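Local coordinates for listeriolysin O (Listeria monocytogenes, PDB 4CDB), which punctures cholesterol-containing host membranes by inserting into them and assembling into an oligomeric pore, thereby lysing the cell, at residues V39-D43 with S177-A181; I70-A75 with L359-N365. All blocks are in the same frame, centred on the assembly; numbering follows the deposited sequence.

Contact 1: residues V39-D43 with S177-A181. With NA (sodium ion), chain R; NA (sodium ion), chain K; NA (sodium ion), chain H.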
loop_
_atom_site.group_PDB
_atom_site.type_symbol
_atom_site.label_atom_id
_atom_site.label_comp_id
_atom_site.label_asym_id
_atom_site.label_seq_id
_atom_site.Cartn_x
_atom_site.Cartn_y
_atom_site.Cartn_z
ATOM N N VAL A 39 16.246 -11.614 -7.345
ATOM C CA VAL A 39 15.046 -11.263 -8.095
ATOM C C VAL A 39 13.775 -11.889 -7.523
ATOM O O VAL A 39 13.791 -13.010 -7.013
ATOM C CB VAL A 39 15.168 -11.681 -9.577
ATOM C CG1 VAL A 39 16.169 -10.800 -10.302
ATOM C CG2 VAL A 39 15.568 -13.143 -9.683
ATOM N N TYR A 40 12.675 -11.146 -7.609
ATOM C CA TYR A 40 11.354 -11.696 -7.333
ATOM C C TYR A 40 10.470 -11.596 -8.572
ATOM O O TYR A 40 10.091 -10.501 -8.988
ATOM C CB TYR A 40 10.680 -10.990 -6.155
ATOM C CG TYR A 40 9.215 -11.347 -6.028
ATOM C CD1 TYR A 40 8.822 -12.609 -5.597
ATOM C CD2 TYR A 40 8.224 -10.428 -6.351
ATOM C CE1 TYR A 40 7.484 -12.944 -5.488
ATOM C CE2 TYR A 40 6.884 -10.754 -6.244
ATOM C CZ TYR A 40 6.520 -12.012 -5.812
ATOM O OH TYR A 40 5.187 -12.338 -5.704
ATOM N N HIS A 41 10.149 -12.741 -9.160
ATOM C CA HIS A 41 9.265 -12.774 -10.316
ATOM C C HIS A 41 7.828 -13.028 -9.871
ATOM O O HIS A 41 7.482 -14.139 -9.468
ATOM C CB HIS A 41 9.723 -13.840 -11.313
ATOM C CG HIS A 41 11.094 -13.604 -11.862
ATOM N ND1 HIS A 41 11.415 -12.487 -12.606
ATOM C CD2 HIS A 41 12.227 -14.339 -11.782
ATOM C CE1 HIS A 41 12.687 -12.545 -12.955
ATOM N NE2 HIS A 41 13.204 -13.660 -12.469
ATOM N N GLY A 42 6.997 -11.994 -9.944
ATOM C CA GLY A 42 5.625 -12.082 -9.477
ATOM C C GLY A 42 4.687 -12.788 -10.437
ATOM O O GLY A 42 5.128 -13.510 -11.332
ATOM N N ASP A 43 3.386 -12.579 -10.247
ATOM C CA ASP A 43 2.378 -13.207 -11.091
ATOM C C ASP A 43 2.469 -12.727 -12.532
ATOM O O ASP A 43 2.910 -11.609 -12.801
ATOM C CB ASP A 43 0.969 -12.923 -10.566
ATOM C CG ASP A 43 0.697 -13.580 -9.230
ATOM O OD1 ASP A 43 1.438 -14.516 -8.862
ATOM O OD2 ASP A 43 -0.264 -13.161 -8.551
ATOM N N SER A 177 0.907 -11.017 -4.709
ATOM C CA SER A 177 2.142 -10.867 -5.468
ATOM C C SER A 177 2.502 -9.402 -5.700
ATOM O O SER A 177 3.676 -9.035 -5.723
ATOM C CB SER A 177 2.028 -11.598 -6.804
ATOM O OG SER A 177 3.225 -11.481 -7.547
ATOM N N GLN A 178 1.481 -8.570 -5.873
ATOM C CA GLN A 178 1.681 -7.137 -6.042
ATOM C C GLN A 178 2.295 -6.530 -4.790
ATOM O O GLN A 178 3.256 -5.767 -4.860
ATOM C CB GLN A 178 0.350 -6.445 -6.342
ATOM C CG GLN A 178 0.428 -4.926 -6.340
ATOM C CD GLN A 178 -0.811 -4.282 -5.748
ATOM O OE1 GLN A 178 -1.658 -4.960 -5.168
ATOM N NE2 GLN A 178 -0.920 -2.966 -5.888
ATOM N N LEU A 179 1.732 -6.881 -3.639
ATOM C CA LEU A 179 2.187 -6.329 -2.369
ATOM C C LEU A 179 3.533 -6.910 -1.934
ATOM O O LEU A 179 4.294 -6.260 -1.218
ATOM C CB LEU A 179 1.120 -6.532 -1.290
ATOM C CG LEU A 179 -0.180 -5.771 -1.567
ATOM C CD1 LEU A 179 -1.217 -6.053 -0.497
ATOM C CD2 LEU A 179 0.097 -4.278 -1.670
ATOM N N ILE A 180 3.825 -8.130 -2.374
ATOM C CA ILE A 180 5.128 -8.735 -2.122
ATOM C C ILE A 180 6.221 -7.966 -2.865
ATOM O O ILE A 180 7.311 -7.751 -2.340
ATOM C CB ILE A 180 5.144 -10.233 -2.507
ATOM C CG1 ILE A 180 4.341 -11.044 -1.491
ATOM C CG2 ILE A 180 6.561 -10.771 -2.561
ATOM C CD1 ILE A 180 4.270 -12.527 -1.802
ATOM N N ALA A 181 5.913 -7.527 -4.080
ATOM C CA ALA A 181 6.861 -6.745 -4.867
ATOM C C ALA A 181 7.125 -5.383 -4.229
ATOM O O ALA A 181 8.169 -4.771 -4.455
ATOM C CB ALA A 181 6.355 -6.576 -6.289
HETATM NA NA NA R . -0.885 -12.979 -5.934
HETATM NA NA NA K . 0.740 -1.016 -7.296
HETATM NA NA NA H . 10.086 -8.552 -2.853
HETATM O O HOH W 1 12.055 -6.376 -2.326
HETATM O O HOH W 2 11.660 -9.569 -0.700
#
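Tyr40 lies across helix 176-183, its ring set on Ile180 and its hydroxyl meeting Ser177. The ring is carried there by a first torsion with CG anti to the backbone N (chi1 168°). Ile180 CG2 sits over one face, 3.7 Å from the ring centroid of Tyr40 and 21° off the normal, a CH-pi contact displaced toward the rim at CZ; the two side chains cross at about a right angle. On the opposite face, also near the rim, comes the backbone N of Gly42, so the ring lies between Ile180 of the helix and the chain just past the end of its own strand. Ala181 CB adds a looser touch at Tyr40 CE2, 4.2 Å away.

Beyond the ring, Ser177 OG is the polar centre. It hydrogen-bonds Tyr40 OH at 2.8 Å and accepts from Asp43 N at 2.9 Å, while Ser366 of the neighbouring strand is a third partner, so this buried hydroxyl is gripped three ways. Gly42, with no side chain, lets the chain pass close by, its CA 3.1 Å from Ser177 OG. The Asp43 carboxylate then lies against Ser177 CB, and its OD2 binds a sodium ion at 2.7 Å, in a site that Ser177 also lines.

Residues 176-189 probably become a membrane-spanning beta strand in the pore; here residues 176-183 are helix. The contact is thus characteristic of the soluble cholesterol-dependent cytolysin, with part of a future transmembrane segment folded up as helix and packed against Tyr40 of strand 39-41 and the residues that follow.

Contact 2: residues I70-A75 with L359-N365. With NA (sodium ion), chain H.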
loop_
_atom_site.group_PDB
_atom_site.type_symbol
_atom_site.label_atom_id
_atom_site.label_comp_id
_atom_site.label_asym_id
_atom_site.label_seq_id
_atom_site.Cartn_x
_atom_site.Cartn_y
_atom_site.Cartn_z
ATOM N N ILE A 70 3.874 -3.795 -11.504
ATOM C CA ILE A 70 4.706 -3.171 -10.485
ATOM C C ILE A 70 6.144 -3.677 -10.622
ATOM O O ILE A 70 6.441 -4.844 -10.362
ATOM C CB ILE A 70 4.137 -3.359 -9.048
ATOM C CG1 ILE A 70 5.111 -2.805 -8.006
ATOM C CG2 ILE A 70 3.805 -4.818 -8.762
ATOM C CD1 ILE A 70 4.547 -2.759 -6.599
ATOM N N ASN A 71 7.025 -2.787 -11.072
ATOM C CA ASN A 71 8.417 -3.128 -11.337
ATOM C C ASN A 71 9.336 -2.241 -10.505
ATOM O O ASN A 71 9.476 -1.048 -10.780
ATOM C CB ASN A 71 8.724 -2.964 -12.827
ATOM C CG ASN A 71 9.361 -4.200 -13.435
ATOM O OD1 ASN A 71 8.809 -4.812 -14.351
ATOM N ND2 ASN A 71 10.533 -4.570 -12.932
ATOM N N GLN A 72 9.970 -2.828 -9.494
ATOM C CA GLN A 72 10.637 -2.041 -8.463
ATOM C C GLN A 72 11.911 -2.690 -7.906
ATOM O O GLN A 72 11.932 -3.879 -7.595
ATOM C CB GLN A 72 9.643 -1.768 -7.332
ATOM C CG GLN A 72 10.213 -1.032 -6.143
ATOM C CD GLN A 72 9.146 -0.673 -5.131
ATOM O OE1 GLN A 72 8.063 -0.206 -5.492
ATOM N NE2 GLN A 72 9.440 -0.895 -3.856
ATOM N N ASN A 73 12.971 -1.894 -7.782
ATOM C CA ASN A 73 14.231 -2.370 -7.223
ATOM C C ASN A 73 14.449 -1.849 -5.807
ATOM O O ASN A 73 14.500 -0.640 -5.584
ATOM C CB ASN A 73 15.401 -1.969 -8.121
ATOM C CG ASN A 73 15.217 -2.429 -9.550
ATOM O OD1 ASN A 73 14.409 -3.315 -9.828
ATOM N ND2 ASN A 73 15.967 -1.831 -10.467
ATOM N N ASN A 74 14.575 -2.768 -4.853
ATOM C CA ASN A 74 14.714 -2.396 -3.448
ATOM C C ASN A 74 16.075 -2.765 -2.867
ATOM O O ASN A 74 16.521 -3.908 -2.981
ATOM C CB ASN A 74 13.596 -3.031 -2.617
ATOM C CG ASN A 74 12.218 -2.594 -3.071
ATOM O OD1 ASN A 74 12.025 -1.450 -3.484
ATOM N ND2 ASN A 74 11.252 -3.503 -3.003
ATOM N N ALA A 75 16.731 -1.790 -2.246
ATOM C CA ALA A 75 18.013 -2.024 -1.592
ATOM C C ALA A 75 17.799 -2.383 -0.126
ATOM O O ALA A 75 18.610 -3.084 0.477
ATOM C CB ALA A 75 18.902 -0.799 -1.717
ATOM N N LEU A 359 26.541 -2.802 -3.273
ATOM C CA LEU A 359 25.220 -2.914 -2.670
ATOM C C LEU A 359 24.346 -3.928 -3.408
ATOM O O LEU A 359 24.189 -3.858 -4.627
ATOM C CB LEU A 359 24.542 -1.541 -2.641
ATOM C CG LEU A 359 23.314 -1.362 -1.747
ATOM C CD1 LEU A 359 23.633 -1.749 -0.313
ATOM C CD2 LEU A 359 22.820 0.074 -1.810
ATOM N N ALA A 360 23.791 -4.877 -2.660
ATOM C CA ALA A 360 22.897 -5.884 -3.225
ATOM C C ALA A 360 21.477 -5.340 -3.310
ATOM O O ALA A 360 20.911 -4.915 -2.303
ATOM C CB ALA A 360 22.924 -7.147 -2.383
ATOM N N VAL A 361 20.905 -5.360 -4.509
ATOM C CA VAL A 361 19.567 -4.823 -4.725
ATOM C C VAL A 361 18.598 -5.914 -5.177
ATOM O O VAL A 361 18.905 -6.695 -6.078
ATOM C CB VAL A 361 19.579 -3.689 -5.775
ATOM C CG1 VAL A 361 18.199 -3.045 -5.888
ATOM C CG2 VAL A 361 20.639 -2.644 -5.425
ATOM N N ILE A 362 17.432 -5.967 -4.541
ATOM C CA ILE A 362 16.395 -6.909 -4.941
ATOM C C ILE A 362 15.574 -6.357 -6.105
ATOM O O ILE A 362 14.951 -5.299 -5.998
ATOM C CB ILE A 362 15.450 -7.255 -3.774
ATOM C CG1 ILE A 362 16.232 -7.849 -2.603
ATOM C CG2 ILE A 362 14.375 -8.225 -4.232
ATOM C CD1 ILE A 362 15.343 -8.393 -1.492
ATOM N N LYS A 363 15.575 -7.084 -7.218
ATOM C CA LYS A 363 14.820 -6.675 -8.396
ATOM C C LYS A 363 13.443 -7.335 -8.423
ATOM O O LYS A 363 13.332 -8.552 -8.561
ATOM C CB LYS A 363 15.600 -7.007 -9.670
ATOM C CG LYS A 363 14.871 -6.660 -10.955
ATOM C CD LYS A 363 15.833 -6.610 -12.131
ATOM C CE LYS A 363 16.902 -5.547 -11.913
ATOM N NZ LYS A 363 17.875 -5.477 -13.041
ATOM N N ASN A 364 12.397 -6.525 -8.289
ATOM C CA ASN A 364 11.031 -7.041 -8.280
ATOM C C ASN A 364 10.261 -6.696 -9.547
ATOM O O ASN A 364 10.372 -5.589 -10.072
ATOM C CB ASN A 364 10.257 -6.508 -7.072
ATOM C CG ASN A 364 10.924 -6.837 -5.757
ATOM O OD1 ASN A 364 10.624 -7.854 -5.132
ATOM N ND2 ASN A 364 11.834 -5.973 -5.323
ATOM N N ASN A 365 9.477 -7.653 -10.033
ATOM C CA ASN A 365 8.520 -7.396 -11.102
ATOM C C ASN A 365 7.284 -8.274 -10.937
ATOM O O ASN A 365 7.391 -9.476 -10.690
ATOM C CB ASN A 365 9.155 -7.596 -12.480
ATOM C CG ASN A 365 9.290 -9.056 -12.857
ATOM O OD1 ASN A 365 8.633 -9.531 -13.782
ATOM N ND2 ASN A 365 10.145 -9.777 -12.140
HETATM NA NA NA H . 10.086 -8.552 -2.853
HETATM O O HOH W 3 20.800 -4.757 0.262
HETATM O O HOH W 1 12.055 -6.376 -2.326
HETATM O O HOH W 2 11.660 -9.569 -0.700
#
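The amide of Asn364 donates in its own plane to Gln72: ND2 reaches Gln72 O at 3.1 Å, with the acceptor only 2° out of the amide plane. The same nitrogen also gives a hydrogen bond to a water, and OD1 binds a sodium ion at 2.4 Å, with that water in the ion's shell too. Bonds on both polar atoms should fix the rotation of this buried group. Its CG stands beside the backbone N, anti to the carbonyl carbon (chi1 -57°), which brings the amide back over the neighbouring strand. Gln72 O takes two donors, Asn364 N at 2.8 Å and ND2, arriving from opposite faces of the carbonyl plane.

On the other side of the sheet the amides of Asn71 and Asn365 lie side by side, pointing the same way, with planes 25° apart. Asn365 CB rests obliquely above the Asn71 amide, 3.4 Å from both its OD1 and its ND2; the Asn365 amide itself turns to His41 for its hydrogen bond. Asn73 runs alongside Lys363 on this side, and its CB meets Val361 CG1 at 3.7 Å.

Underneath runs a regular antiparallel pairing. Gln72-Asn364 and Asn74-Ile362 are the hydrogen-bonded pairs, Ile362 N reaching Asn74 O at 2.7 Å, while Asn71-Asn365 and Asn73-Lys363 are non-hydrogen-bonded. Past the last pair, Ala75 CB touches Leu359 CD2 at 4.0 Å.

Strand 59-74 thus flanks strand 362-385, whose Lys363 and Asn365 bond through the backbone to strand 39-41. Helix 176-183 packs on the Gln72 and Asn364 side through Ala181 and Lys182, and Leu359 and Ala360, ahead of strand 362-385, pack against strand 345-353.

Strand 362-385 joins the two contacts, whose centres are about 10 Å apart. Contact 2 pairs it with strand 59-74, while strand 39-41 of contact 1 runs parallel to it, held by probable hydrogen bonds from Tyr40 N to Lys363 O (2.8 Å) and Gly42 N to Asn365 O (2.7 Å). Asn364 faces the helix of contact 1, its OD1 packing 3.3 Å from Tyr40 CB. A single sodium ion completes the junction, taking Ile180 O from contact 1 and Asn364 OD1 from contact 2, along with two waters. The helix 176-183 therefore rests on a three-strand platform built by both contacts.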